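Probable 2-hydroxyhepta-2,4-diene-1,7-dioate isomerase (Thermus thermophilus, PDB 2DFU) probably acts as a metal-dependent isomerase or hydrolase of the fumarylacetoacetate hydrolase family, consistent with 2-hydroxyhepta-2,4-diene-1,7-dioate isomerase activity. Local coordinates at residues P76-K81 with L210-T215; D94-A99 with R241-V246; G115-V120 with F204-I209; D150-D155 with R160-D165. All coordinates share one frame; numbering follows the deposited sequence.

Contact 1. Residues P76-K81 with L210-T215; sequences PGLFLK and LSYIST
Pro76 and Leu78 meet Tyr212 and Ile213 in a buried apolar contact between the start of strand 78-81 and the later part of helix 206-214. The Tyr212 ring is the centre of it. Pro76 CD sits over the middle of one ring face, a CH-pi contact with CD 3.9 Å from the centroid and 13° off the ring normal. Leu78 comes in at the ring edge instead, its CD1 lying 3.7 Å from Tyr212 CE2. The same methyl reaches Ile213, with CD1 3.9 Å from Ile213 CG1. Tyr212 holds its CG opposite the backbone N (chi1 177°), which carries the ring off the helix to the proline. In this fold, that of the fumarylacetoacetate hydrolase family, the helix lies against the beta-rich core. Strand 78-81 pairs antiparallel with strand 50-53, whose Val51 also touches Ile213. A water bridges the proline carbonyl and the tyrosine hydroxyl: it donates to Pro76 O at 2.9 Å and is hydrogen-bonded to Tyr212 OH. An alanine in place of Tyr212 would lose the ring and hydroxyl and would probably leave Pro76 CD and Leu78 CD1 with a gap and the water with one anchor fewer. Thr215 OG1 donates to Tyr212 O at 2.7 Å, in the carbonyl plane. Tyr212 also packs on Arg160 of the second subunit.

Contact 2. Residues D94-A99 with R241-V246; sequences DPWGTA and RLEVAV
Trp96 and Arg241 both turn CG away from their own carbonyl carbon, chi1 being -40° for Trp96 and -70° for Arg241. The arginine then runs extended from CG to NE and lies along one face of the indole from CB to the guanidinium. The guanidinium is stacked nearly flat on the ring, with the planes 13° apart. It forms a cation-pi contact, Arg241 CZ being 4.0 Å from the centroid of the five-membered ring. The nearest atoms of the pair are Arg241 NH1 and Trp96 CD1, 3.3 Å apart. At the other end Arg241 CB stands over the six-membered ring, 3.9 Å from its centroid, as a CH-pi contact. The charged and apolar parts of one side chain thus cover the two rings in turn. Pro95 CB covers the opposite face, 4.0 Å above the plane. At the indole edge Leu242 O lies in the ring plane, 3.5 Å from Trp96 CZ3. Glu243 OE2 is also near that plane but more distant, 4.5 Å from Trp96 CZ2. The short helix that carries the tryptophan is weakly bonded. Within it Thr98 OG1 donates to Asp94 O at 2.6 Å, from above the carbonyl plane. Phe253 of strand 250-259 meets Trp96 edge-to-face and also touches Pro95. Strand 241-246 runs antiparallel between strands 184-189 and 250-259, and helix 95-98 packs against this sheet, while Val244 touches Val142 and Val144 of strand 137-148.

Contact 3. Residues G115-V120 with F204-I209; sequences GELAVV and FSVAEI
No face or edge of a flat group enters where Val206 meets Leu117 and Val119; methyl groups alone make this small buried contact. Val206 CG1 lies 3.7 Å from Val119 CG2, and the two side chains approach at a slant. Its other methyl, CG2, is turned to Leu117 and lies 4.3 Å from Leu117 CD2, a looser touch. With CG1 opposite the backbone N (chi1 172°), the valine straddles the strand side chains and gives one branch to each. Leu117 and Val119 are two apart on strand 111-121, so they point to the same side of the sheet, toward helix 206-214. The helix starts here with a capping box. Ser205 is the N-cap: its OG accepts from Glu208 N at 3.1 Å. In return Ser205 N donates to Glu208 OE1 at 2.9 Å, with an N-H...O angle of 168°. The carboxylate is met on its anti side, 17° out of its plane. This reciprocal pair fixes the first turn, from which Val206 projects inward. Ile209 N adds a backbone bond to Ser205 O. The strand runs between strands 137-148 and 224-226, and Pro180 also touches Val206.

Contact 4. Residues D150-D155 with R160-D165; sequences DVQKKD and RAKSAD
Asp155 OD2 is gripped by Arg160 NE and two waters. Arg160 NE donates to it at 2.8 Å, on the syn side of the carboxylate, and OD2 lies 3° out of the guanidinium plane. One water donates to Asp155 OD2 at 2.8 Å and accepts from Ala161 N; the other donates to the same oxygen and bonds weakly to Arg160 N. A weak second bond, Arg160 NH2 to Asp155 OD1 at 3.3 Å, completes the salt bridge. The carboxylate and guanidinium planes are only 14° apart. Arg160 CG stands between its backbone N and carbonyl carbon (chi1 58°), and the chain then extends to the aspartate. Val151 CG1 lies over one guanidinium face near its rim, 3.7 Å above the plane. The contact joins two short successive helices, 149-154 and 159-162, that follow strand 137-148. They pack closely where Gln152 CB lies 3.5 Å from Ala161 CB. A water also links Gln152 NE2 to Lys162 NZ, which bonds further to Thr147 and Asp145. Lys154 NZ, 3.4 Å from Arg160 NH2, is a like charge close by. Arg160 NH2 has a second acid partner in Glu75 of the second subunit. A leucine replacing Arg160 would remove the guanidinium and is likely to leave Asp155 and that glutamate without their charged mate.

How the contacts relate
Contacts 1 and 3 share helix 206-214, and their centres are 10 Å apart. Pro76 and Phe204 touch between them. Contact 2 lies on the opposite side of the chain's centre, about 28 Å from contact 1 between centres. Val244 and Val246 of its strand still pack on Gly115 and Leu117 of contact 3. Contact 3 is nested inside the loops of contacts 1 and 2, whose segments alternate along the chain. Contact 4 is nested inside all three. It meets contact 1 where Lys81 NZ lies 2.7 Å from Lys162 O. Contacts 1 and 4 both reach the second subunit, so this side of the fold, with strand 78-81 and helices 149-154, 159-162 and 206-214, contributes to the subunit interface.

Contact 1. Residues P76-K81 with L210-T215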
loop_
_atom_site.group_PDB
_atom_site.type_symbol
_atom_site.label_atom_id
_atom_site.label_comp_id
_atom_site.label_asym_id
_atom_site.label_seq_id
_atom_site.Cartn_x
_atom_site.Cartn_y
_atom_site.Cartn_z
ATOM N N PRO A 76 -7.172 10.224 14.820
ATOM C CA PRO A 76 -5.893 10.289 14.108
ATOM C C PRO A 76 -6.125 10.457 12.606
ATOM O O PRO A 76 -6.903 9.715 12.014
ATOM C CB PRO A 76 -5.248 8.941 14.429
ATOM C CG PRO A 76 -5.864 8.559 15.747
ATOM C CD PRO A 76 -7.302 8.958 15.562
ATOM N N GLY A 77 -5.483 11.450 11.999
ATOM C CA GLY A 77 -5.616 11.642 10.566
ATOM C C GLY A 77 -4.659 10.634 9.960
ATOM O O GLY A 77 -3.540 10.489 10.455
ATOM N N LEU A 78 -5.071 9.931 8.908
ATOM C CA LEU A 78 -4.207 8.917 8.310
ATOM C C LEU A 78 -3.971 9.056 6.813
ATOM O O LEU A 78 -4.776 9.648 6.093
ATOM C CB LEU A 78 -4.797 7.528 8.555
ATOM C CG LEU A 78 -5.155 7.098 9.979
ATOM C CD1 LEU A 78 -5.974 5.816 9.914
ATOM C CD2 LEU A 78 -3.899 6.886 10.809
ATOM N N PHE A 79 -2.850 8.509 6.352
ATOM C CA PHE A 79 -2.529 8.488 4.933
ATOM C C PHE A 79 -1.619 7.296 4.671
ATOM O O PHE A 79 -0.959 6.792 5.585
ATOM C CB PHE A 79 -1.888 9.803 4.451
ATOM C CG PHE A 79 -0.574 10.135 5.095
ATOM C CD1 PHE A 79 -0.528 10.862 6.280
ATOM C CD2 PHE A 79 0.622 9.768 4.487
ATOM C CE1 PHE A 79 0.696 11.225 6.848
ATOM C CE2 PHE A 79 1.850 10.125 5.046
ATOM C CZ PHE A 79 1.889 10.855 6.225
ATOM N N LEU A 80 -1.602 6.833 3.426
ATOM C CA LEU A 80 -0.800 5.670 3.053
ATOM C C LEU A 80 0.435 5.985 2.226
ATOM O O LEU A 80 0.523 7.019 1.567
ATOM C CB LEU A 80 -1.657 4.680 2.257
ATOM C CG LEU A 80 -2.949 4.178 2.899
ATOM C CD1 LEU A 80 -3.809 3.505 1.831
ATOM C CD2 LEU A 80 -2.635 3.203 4.038
ATOM N N LYS A 81 1.387 5.066 2.278
ATOM C CA LYS A 81 2.611 5.147 1.500
ATOM C C LYS A 81 2.767 3.740 0.937
ATOM O O LYS A 81 2.462 2.758 1.615
ATOM C CB LYS A 81 3.816 5.504 2.380
ATOM C CG LYS A 81 3.904 6.980 2.752
ATOM C CD LYS A 81 4.905 7.217 3.881
ATOM C CE LYS A 81 6.219 7.819 3.411
ATOM N NZ LYS A 81 6.158 9.289 3.181
ATOM N N LEU A 210 -2.705 2.291 16.638
ATOM C CA LEU A 210 -2.849 0.936 16.117
ATOM C C LEU A 210 -4.276 0.447 16.300
ATOM O O LEU A 210 -4.851 -0.167 15.398
ATOM C CB LEU A 210 -1.895 -0.020 16.833
ATOM C CG LEU A 210 -0.396 0.243 16.676
ATOM C CD1 LEU A 210 0.371 -0.734 17.547
ATOM C CD2 LEU A 210 0.017 0.107 15.212
ATOM N N SER A 211 -4.839 0.718 17.477
ATOM C CA SER A 211 -6.205 0.314 17.794
ATOM C C SER A 211 -7.187 0.960 16.821
ATOM O O SER A 211 -8.050 0.288 16.255
ATOM C CB SER A 211 -6.560 0.734 19.226
ATOM O OG SER A 211 -7.916 0.452 19.521
ATOM N N TYR A 212 -7.051 2.270 16.643
ATOM C CA TYR A 212 -7.916 3.017 15.744
ATOM C C TYR A 212 -7.879 2.417 14.343
ATOM O O TYR A 212 -8.917 2.093 13.765
ATOM C CB TYR A 212 -7.487 4.483 15.689
ATOM C CG TYR A 212 -8.308 5.298 14.717
ATOM C CD1 TYR A 212 -9.651 5.585 14.973
ATOM C CD2 TYR A 212 -7.756 5.747 13.519
ATOM C CE1 TYR A 212 -10.421 6.296 14.053
ATOM C CE2 TYR A 212 -8.511 6.455 12.598
ATOM C CZ TYR A 212 -9.842 6.728 12.869
ATOM O OH TYR A 212 -10.587 7.432 11.949
ATOM N N ILE A 213 -6.677 2.263 13.801
ATOM C CA ILE A 213 -6.517 1.695 12.471
ATOM C C ILE A 213 -7.205 0.340 12.362
ATOM O O ILE A 213 -7.907 0.080 11.391
ATOM C CB ILE A 213 -5.016 1.523 12.111
ATOM C CG1 ILE A 213 -4.344 2.896 12.006
ATOM C CG2 ILE A 213 -4.870 0.766 10.799
ATOM C CD1 ILE A 213 -2.829 2.826 11.955
ATOM N N SER A 214 -7.015 -0.512 13.368
ATOM C CA SER A 214 -7.584 -1.860 13.356
ATOM C C SER A 214 -9.105 -1.942 13.356
ATOM O O SER A 214 -9.661 -3.012 13.118
ATOM C CB SER A 214 -7.047 -2.679 14.537
ATOM O OG SER A 214 -7.611 -2.243 15.763
ATOM N N THR A 215 -9.782 -0.832 13.624
ATOM C CA THR A 215 -11.238 -0.855 13.644
ATOM C C THR A 215 -11.830 -0.938 12.234
ATOM O O THR A 215 -13.009 -1.253 12.073
ATOM C CB THR A 215 -11.834 0.395 14.347
ATOM O OG1 THR A 215 -11.554 1.570 13.578
ATOM C CG2 THR A 215 -11.259 0.555 15.734
HETATM O O HOH W 1 -8.881 8.887 10.080
#

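Contact 2. Residues D94-A99 with R241-V246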
loop_
_atom_site.group_PDB
_atom_site.type_symbol
_atom_site.label_atom_id
_atom_site.label_comp_id
_atom_site.label_asym_id
_atom_site.label_seq_id
_atom_site.Cartn_x
_atom_site.Cartn_y
_atom_site.Cartn_z
ATOM N N ASP A 94 29.302 3.310 8.358
ATOM C CA ASP A 94 29.656 4.177 7.218
ATOM C C ASP A 94 28.345 4.762 6.675
ATOM O O ASP A 94 27.919 4.449 5.567
ATOM C CB ASP A 94 30.384 3.379 6.128
ATOM C CG ASP A 94 30.688 4.218 4.891
ATOM O OD1 ASP A 94 30.789 5.459 5.012
ATOM O OD2 ASP A 94 30.837 3.632 3.795
ATOM N N PRO A 95 27.706 5.643 7.464
ATOM C CA PRO A 95 26.440 6.344 7.220
ATOM C C PRO A 95 26.209 6.933 5.842
ATOM O O PRO A 95 25.389 6.447 5.067
ATOM C CB PRO A 95 26.433 7.441 8.284
ATOM C CG PRO A 95 27.298 6.903 9.358
ATOM C CD PRO A 95 28.414 6.260 8.600
ATOM N N TRP A 96 26.933 8.003 5.556
ATOM C CA TRP A 96 26.795 8.724 4.302
ATOM C C TRP A 96 27.219 7.963 3.056
ATOM O O TRP A 96 26.746 8.250 1.959
ATOM C CB TRP A 96 27.561 10.035 4.421
ATOM C CG TRP A 96 27.383 10.642 5.780
ATOM C CD1 TRP A 96 28.369 10.949 6.676
ATOM C CD2 TRP A 96 26.144 10.997 6.409
ATOM N NE1 TRP A 96 27.822 11.473 7.820
ATOM C CE2 TRP A 96 26.460 11.516 7.687
ATOM C CE3 TRP A 96 24.798 10.928 6.019
ATOM C CZ2 TRP A 96 25.479 11.963 8.578
ATOM C CZ3 TRP A 96 23.819 11.375 6.908
ATOM C CH2 TRP A 96 24.165 11.886 8.171
ATOM N N GLY A 97 28.104 6.989 3.214
ATOM C CA GLY A 97 28.538 6.232 2.055
ATOM C C GLY A 97 27.645 5.052 1.693
ATOM O O GLY A 97 27.784 4.488 0.608
ATOM N N THR A 98 26.726 4.682 2.584
ATOM C CA THR A 98 25.844 3.542 2.330
ATOM C C THR A 98 24.357 3.863 2.237
ATOM O O THR A 98 23.617 3.152 1.567
ATOM C CB THR A 98 26.019 2.462 3.410
ATOM O OG1 THR A 98 25.904 3.064 4.703
ATOM C CG2 THR A 98 27.373 1.787 3.277
ATOM N N ALA A 99 23.917 4.922 2.906
ATOM C CA ALA A 99 22.508 5.291 2.871
ATOM C C ALA A 99 22.011 5.466 1.436
ATOM O O ALA A 99 22.696 6.055 0.597
ATOM C CB ALA A 99 22.284 6.574 3.656
ATOM N N ARG A 241 22.385 16.105 4.477
ATOM C CA ARG A 241 22.650 14.894 5.240
ATOM C C ARG A 241 21.753 14.909 6.466
ATOM O O ARG A 241 21.784 15.856 7.252
ATOM C CB ARG A 241 24.116 14.838 5.665
ATOM C CG ARG A 241 25.068 14.597 4.507
ATOM C CD ARG A 241 26.495 14.472 5.000
ATOM N NE ARG A 241 27.366 13.945 3.959
ATOM C CZ ARG A 241 28.646 13.646 4.139
ATOM N NH1 ARG A 241 29.212 13.823 5.329
ATOM N NH2 ARG A 241 29.358 13.163 3.129
ATOM N N LEU A 242 20.948 13.864 6.626
ATOM C CA LEU A 242 19.918 13.754 7.648
ATOM C C LEU A 242 20.191 12.633 8.657
ATOM O O LEU A 242 20.610 11.526 8.342
ATOM C CB LEU A 242 18.569 13.507 6.990
ATOM C CG LEU A 242 17.976 14.750 6.347
ATOM C CD1 LEU A 242 18.468 14.938 4.914
ATOM C CD2 LEU A 242 16.456 14.685 6.252
ATOM N N GLU A 243 19.931 12.994 9.904
ATOM C CA GLU A 243 20.095 12.055 10.994
ATOM C C GLU A 243 18.892 12.145 11.929
ATOM O O GLU A 243 18.586 13.190 12.470
ATOM C CB GLU A 243 21.346 12.525 11.738
ATOM C CG GLU A 243 21.878 11.555 12.785
ATOM C CD GLU A 243 23.168 12.136 13.342
ATOM O OE1 GLU A 243 23.470 11.894 14.503
ATOM O OE2 GLU A 243 23.841 12.875 12.620
ATOM N N VAL A 244 18.172 11.018 12.082
ATOM C CA VAL A 244 17.105 11.027 13.073
ATOM C C VAL A 244 17.408 10.079 14.227
ATOM O O VAL A 244 17.513 8.872 14.051
ATOM C CB VAL A 244 15.786 10.623 12.410
ATOM C CG1 VAL A 244 14.643 10.717 13.424
ATOM C CG2 VAL A 244 15.490 11.537 11.242
ATOM N N ALA A 245 17.612 10.608 15.424
ATOM C CA ALA A 245 17.961 9.776 16.558
ATOM C C ALA A 245 16.769 9.599 17.489
ATOM O O ALA A 245 16.119 10.569 17.876
ATOM C CB ALA A 245 19.130 10.387 17.307
ATOM N N VAL A 246 16.482 8.345 17.823
ATOM C CA VAL A 246 15.384 8.014 18.717
ATOM C C VAL A 246 16.009 7.250 19.869
ATOM O O VAL A 246 16.618 6.196 19.670
ATOM C CB VAL A 246 14.331 7.130 18.015
ATOM C CG1 VAL A 246 13.271 6.680 19.018
ATOM C CG2 VAL A 246 13.675 7.908 16.887
#

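Contact 3. Residues G115-V120 with F204-I209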
loop_
_atom_site.group_PDB
_atom_site.type_symbol
_atom_site.label_atom_id
_atom_site.label_comp_id
_atom_site.label_asym_id
_atom_site.label_seq_id
_atom_site.Cartn_x
_atom_site.Cartn_y
_atom_site.Cartn_z
ATOM N N GLY A 115 11.084 13.784 10.852
ATOM C CA GLY A 115 11.591 12.622 11.568
ATOM C C GLY A 115 10.481 11.998 12.396
ATOM O O GLY A 115 9.708 12.723 13.013
ATOM N N GLU A 116 10.392 10.669 12.436
ATOM C CA GLU A 116 9.312 10.032 13.186
ATOM C C GLU A 116 9.633 8.666 13.771
ATOM O O GLU A 116 10.502 7.943 13.274
ATOM C CB GLU A 116 8.084 9.869 12.284
ATOM C CG GLU A 116 7.560 11.162 11.675
ATOM C CD GLU A 116 6.344 10.936 10.790
ATOM O OE1 GLU A 116 5.669 9.897 10.953
ATOM O OE2 GLU A 116 6.052 11.805 9.942
ATOM N N LEU A 117 8.914 8.313 14.832
ATOM C CA LEU A 117 9.071 7.000 15.446
ATOM C C LEU A 117 8.205 6.094 14.575
ATOM O O LEU A 117 7.072 6.448 14.243
ATOM C CB LEU A 117 8.526 6.988 16.873
ATOM C CG LEU A 117 8.404 5.588 17.496
ATOM C CD1 LEU A 117 9.785 5.058 17.836
ATOM C CD2 LEU A 117 7.550 5.648 18.751
ATOM N N ALA A 118 8.731 4.936 14.194
ATOM C CA ALA A 118 7.971 4.017 13.359
ATOM C C ALA A 118 7.698 2.699 14.079
ATOM O O ALA A 118 8.515 2.227 14.865
ATOM C CB ALA A 118 8.717 3.763 12.055
ATOM N N VAL A 119 6.540 2.108 13.812
ATOM C CA VAL A 119 6.190 0.851 14.444
ATOM C C VAL A 119 6.117 -0.271 13.426
ATOM O O VAL A 119 5.595 -0.090 12.331
ATOM C CB VAL A 119 4.825 0.942 15.152
ATOM C CG1 VAL A 119 4.529 -0.356 15.869
ATOM C CG2 VAL A 119 4.820 2.093 16.124
ATOM N N VAL A 120 6.654 -1.431 13.788
ATOM C CA VAL A 120 6.599 -2.588 12.907
ATOM C C VAL A 120 5.686 -3.599 13.595
ATOM O O VAL A 120 5.984 -4.087 14.677
ATOM C CB VAL A 120 7.996 -3.220 12.683
ATOM C CG1 VAL A 120 7.870 -4.426 11.765
ATOM C CG2 VAL A 120 8.952 -2.187 12.069
ATOM N N PHE A 204 -2.129 11.256 20.170
ATOM C CA PHE A 204 -2.627 9.885 20.156
ATOM C C PHE A 204 -1.437 8.984 20.429
ATOM O O PHE A 204 -0.402 9.092 19.764
ATOM C CB PHE A 204 -3.215 9.539 18.790
ATOM C CG PHE A 204 -4.307 10.464 18.355
ATOM C CD1 PHE A 204 -5.545 10.438 18.984
ATOM C CD2 PHE A 204 -4.086 11.385 17.336
ATOM C CE1 PHE A 204 -6.548 11.320 18.608
ATOM C CE2 PHE A 204 -5.085 12.276 16.948
ATOM C CZ PHE A 204 -6.320 12.244 17.586
ATOM N N SER A 205 -1.572 8.107 21.414
ATOM C CA SER A 205 -0.496 7.190 21.742
ATOM C C SER A 205 -0.363 6.144 20.632
ATOM O O SER A 205 -1.257 5.980 19.792
ATOM C CB SER A 205 -0.788 6.481 23.066
ATOM O OG SER A 205 -1.801 5.498 22.899
ATOM N N VAL A 206 0.755 5.433 20.634
ATOM C CA VAL A 206 0.983 4.389 19.645
ATOM C C VAL A 206 -0.117 3.338 19.766
ATOM O O VAL A 206 -0.668 2.882 18.767
ATOM C CB VAL A 206 2.359 3.725 19.859
ATOM C CG1 VAL A 206 2.505 2.506 18.952
ATOM C CG2 VAL A 206 3.458 4.742 19.586
ATOM N N ALA A 207 -0.438 2.964 21.000
ATOM C CA ALA A 207 -1.472 1.968 21.245
ATOM C C ALA A 207 -2.824 2.411 20.689
ATOM O O ALA A 207 -3.570 1.602 20.139
ATOM C CB ALA A 207 -1.579 1.690 22.737
ATOM N N GLU A 208 -3.131 3.698 20.825
ATOM C CA GLU A 208 -4.396 4.240 20.332
ATOM C C GLU A 208 -4.423 4.288 18.806
ATOM O O GLU A 208 -5.459 4.050 18.182
ATOM C CB GLU A 208 -4.627 5.645 20.896
ATOM C CG GLU A 208 -4.697 5.688 22.418
ATOM C CD GLU A 208 -4.928 7.085 22.970
ATOM O OE1 GLU A 208 -4.198 8.023 22.581
ATOM O OE2 GLU A 208 -5.839 7.242 23.808
ATOM N N ILE A 209 -3.281 4.605 18.207
ATOM C CA ILE A 209 -3.177 4.674 16.758
ATOM C C ILE A 209 -3.409 3.300 16.134
ATOM O O ILE A 209 -4.218 3.158 15.219
ATOM C CB ILE A 209 -1.795 5.206 16.334
ATOM C CG1 ILE A 209 -1.691 6.682 16.719
ATOM C CG2 ILE A 209 -1.576 4.991 14.833
ATOM C CD1 ILE A 209 -0.325 7.288 16.488
#

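Contact 4. Residues D150-D155 with R160-D165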
loop_
_atom_site.group_PDB
_atom_site.type_symbol
_atom_site.label_atom_id
_atom_site.label_comp_id
_atom_site.label_asym_id
_atom_site.label_seq_id
_atom_site.Cartn_x
_atom_site.Cartn_y
_atom_site.Cartn_z
ATOM N N ASP A 150 4.312 21.143 -2.116
ATOM C CA ASP A 150 3.527 21.825 -3.137
ATOM C C ASP A 150 2.451 20.937 -3.752
ATOM O O ASP A 150 1.276 21.294 -3.744
ATOM C CB ASP A 150 4.424 22.429 -4.232
ATOM C CG ASP A 150 5.576 21.526 -4.627
ATOM O OD1 ASP A 150 5.550 20.323 -4.295
ATOM O OD2 ASP A 150 6.509 22.030 -5.285
ATOM N N VAL A 151 2.837 19.776 -4.268
ATOM C CA VAL A 151 1.859 18.877 -4.865
ATOM C C VAL A 151 0.876 18.382 -3.816
ATOM O O VAL A 151 -0.254 18.011 -4.138
ATOM C CB VAL A 151 2.543 17.674 -5.551
ATOM C CG1 VAL A 151 3.475 18.182 -6.655
ATOM C CG2 VAL A 151 3.319 16.852 -4.532
ATOM N N GLN A 152 1.300 18.390 -2.555
ATOM C CA GLN A 152 0.444 17.947 -1.457
ATOM C C GLN A 152 -0.788 18.844 -1.343
ATOM O O GLN A 152 -1.851 18.406 -0.903
ATOM C CB GLN A 152 1.223 17.964 -0.140
ATOM C CG GLN A 152 0.386 17.664 1.102
ATOM C CD GLN A 152 1.225 17.635 2.368
ATOM O OE1 GLN A 152 2.125 18.462 2.543
ATOM N NE2 GLN A 152 0.933 16.688 3.261
ATOM N N LYS A 153 -0.641 20.099 -1.751
ATOM C CA LYS A 153 -1.741 21.049 -1.688
ATOM C C LYS A 153 -2.639 21.002 -2.923
ATOM O O LYS A 153 -3.842 21.224 -2.821
ATOM C CB LYS A 153 -1.205 22.478 -1.529
ATOM C CG LYS A 153 -0.470 22.766 -0.229
ATOM C CD LYS A 153 0.038 24.208 -0.226
ATOM C CE LYS A 153 0.774 24.565 1.062
ATOM N NZ LYS A 153 2.057 23.830 1.225
ATOM N N LYS A 154 -2.061 20.706 -4.084
ATOM C CA LYS A 154 -2.838 20.683 -5.322
ATOM C C LYS A 154 -3.464 19.353 -5.764
ATOM O O LYS A 154 -4.610 19.338 -6.212
ATOM C CB LYS A 154 -1.992 21.242 -6.472
ATOM C CG LYS A 154 -0.834 20.353 -6.884
ATOM C CD LYS A 154 -0.210 20.826 -8.189
ATOM C CE LYS A 154 0.935 19.915 -8.612
ATOM N NZ LYS A 154 1.552 20.339 -9.901
ATOM N N ASP A 155 -2.725 18.251 -5.653
ATOM C CA ASP A 155 -3.225 16.935 -6.074
ATOM C C ASP A 155 -4.519 16.504 -5.387
ATOM O O ASP A 155 -4.938 17.092 -4.391
ATOM C CB ASP A 155 -2.161 15.855 -5.830
ATOM C CG ASP A 155 -0.897 16.074 -6.649
ATOM O OD1 ASP A 155 -0.859 17.042 -7.434
ATOM O OD2 ASP A 155 0.059 15.277 -6.507
ATOM N N ARG A 160 1.722 11.455 -4.731
ATOM C CA ARG A 160 3.113 11.762 -5.025
ATOM C C ARG A 160 3.727 12.661 -3.963
ATOM O O ARG A 160 4.943 12.808 -3.899
ATOM C CB ARG A 160 3.301 12.348 -6.432
ATOM C CG ARG A 160 2.545 13.584 -6.754
ATOM C CD ARG A 160 2.826 13.989 -8.195
ATOM N NE ARG A 160 2.009 15.135 -8.560
ATOM C CZ ARG A 160 2.243 15.931 -9.595
ATOM N NH1 ARG A 160 3.281 15.715 -10.393
ATOM N NH2 ARG A 160 1.435 16.956 -9.822
ATOM N N ALA A 161 2.890 13.232 -3.104
ATOM C CA ALA A 161 3.399 14.088 -2.040
ATOM C C ALA A 161 4.088 13.263 -0.956
ATOM O O ALA A 161 5.078 13.696 -0.371
ATOM C CB ALA A 161 2.261 14.890 -1.417
ATOM N N LYS A 162 3.568 12.065 -0.713
ATOM C CA LYS A 162 4.085 11.192 0.336
ATOM C C LYS A 162 4.574 9.816 -0.114
ATOM O O LYS A 162 5.367 9.179 0.583
ATOM C CB LYS A 162 2.992 10.973 1.390
ATOM C CG LYS A 162 2.547 12.214 2.158
ATOM C CD LYS A 162 3.542 12.552 3.267
ATOM C CE LYS A 162 2.971 13.588 4.232
ATOM N NZ LYS A 162 3.960 13.975 5.283
ATOM N N SER A 163 4.106 9.353 -1.267
ATOM C CA SER A 163 4.462 8.018 -1.712
ATOM C C SER A 163 5.345 7.878 -2.952
ATOM O O SER A 163 5.329 6.835 -3.613
ATOM C CB SER A 163 3.181 7.205 -1.896
ATOM O OG SER A 163 3.464 5.819 -1.944
ATOM N N ALA A 164 6.113 8.915 -3.269
ATOM C CA ALA A 164 7.023 8.853 -4.408
ATOM C C ALA A 164 8.145 7.891 -4.021
ATOM O O ALA A 164 8.366 7.647 -2.836
ATOM C CB ALA A 164 7.602 10.247 -4.701
ATOM N N ASP A 165 8.848 7.338 -5.004
ATOM C CA ASP A 165 9.944 6.417 -4.713
ATOM C C ASP A 165 10.936 7.012 -3.707
ATOM O O ASP A 165 11.279 8.186 -3.789
ATOM C CB ASP A 165 10.699 6.048 -5.999
ATOM C CG ASP A 165 9.888 5.146 -6.924
ATOM O OD1 ASP A 165 8.889 4.550 -6.469
ATOM O OD2 ASP A 165 10.263 5.020 -8.104
HETATM O O HOH W 2 2.563 16.589 6.084
HETATM O O HOH W 3 4.045 18.832 -11.350
HETATM O O HOH W 4 0.316 14.280 -3.917
HETATM O O HOH W 5 -0.909 12.387 -6.580
#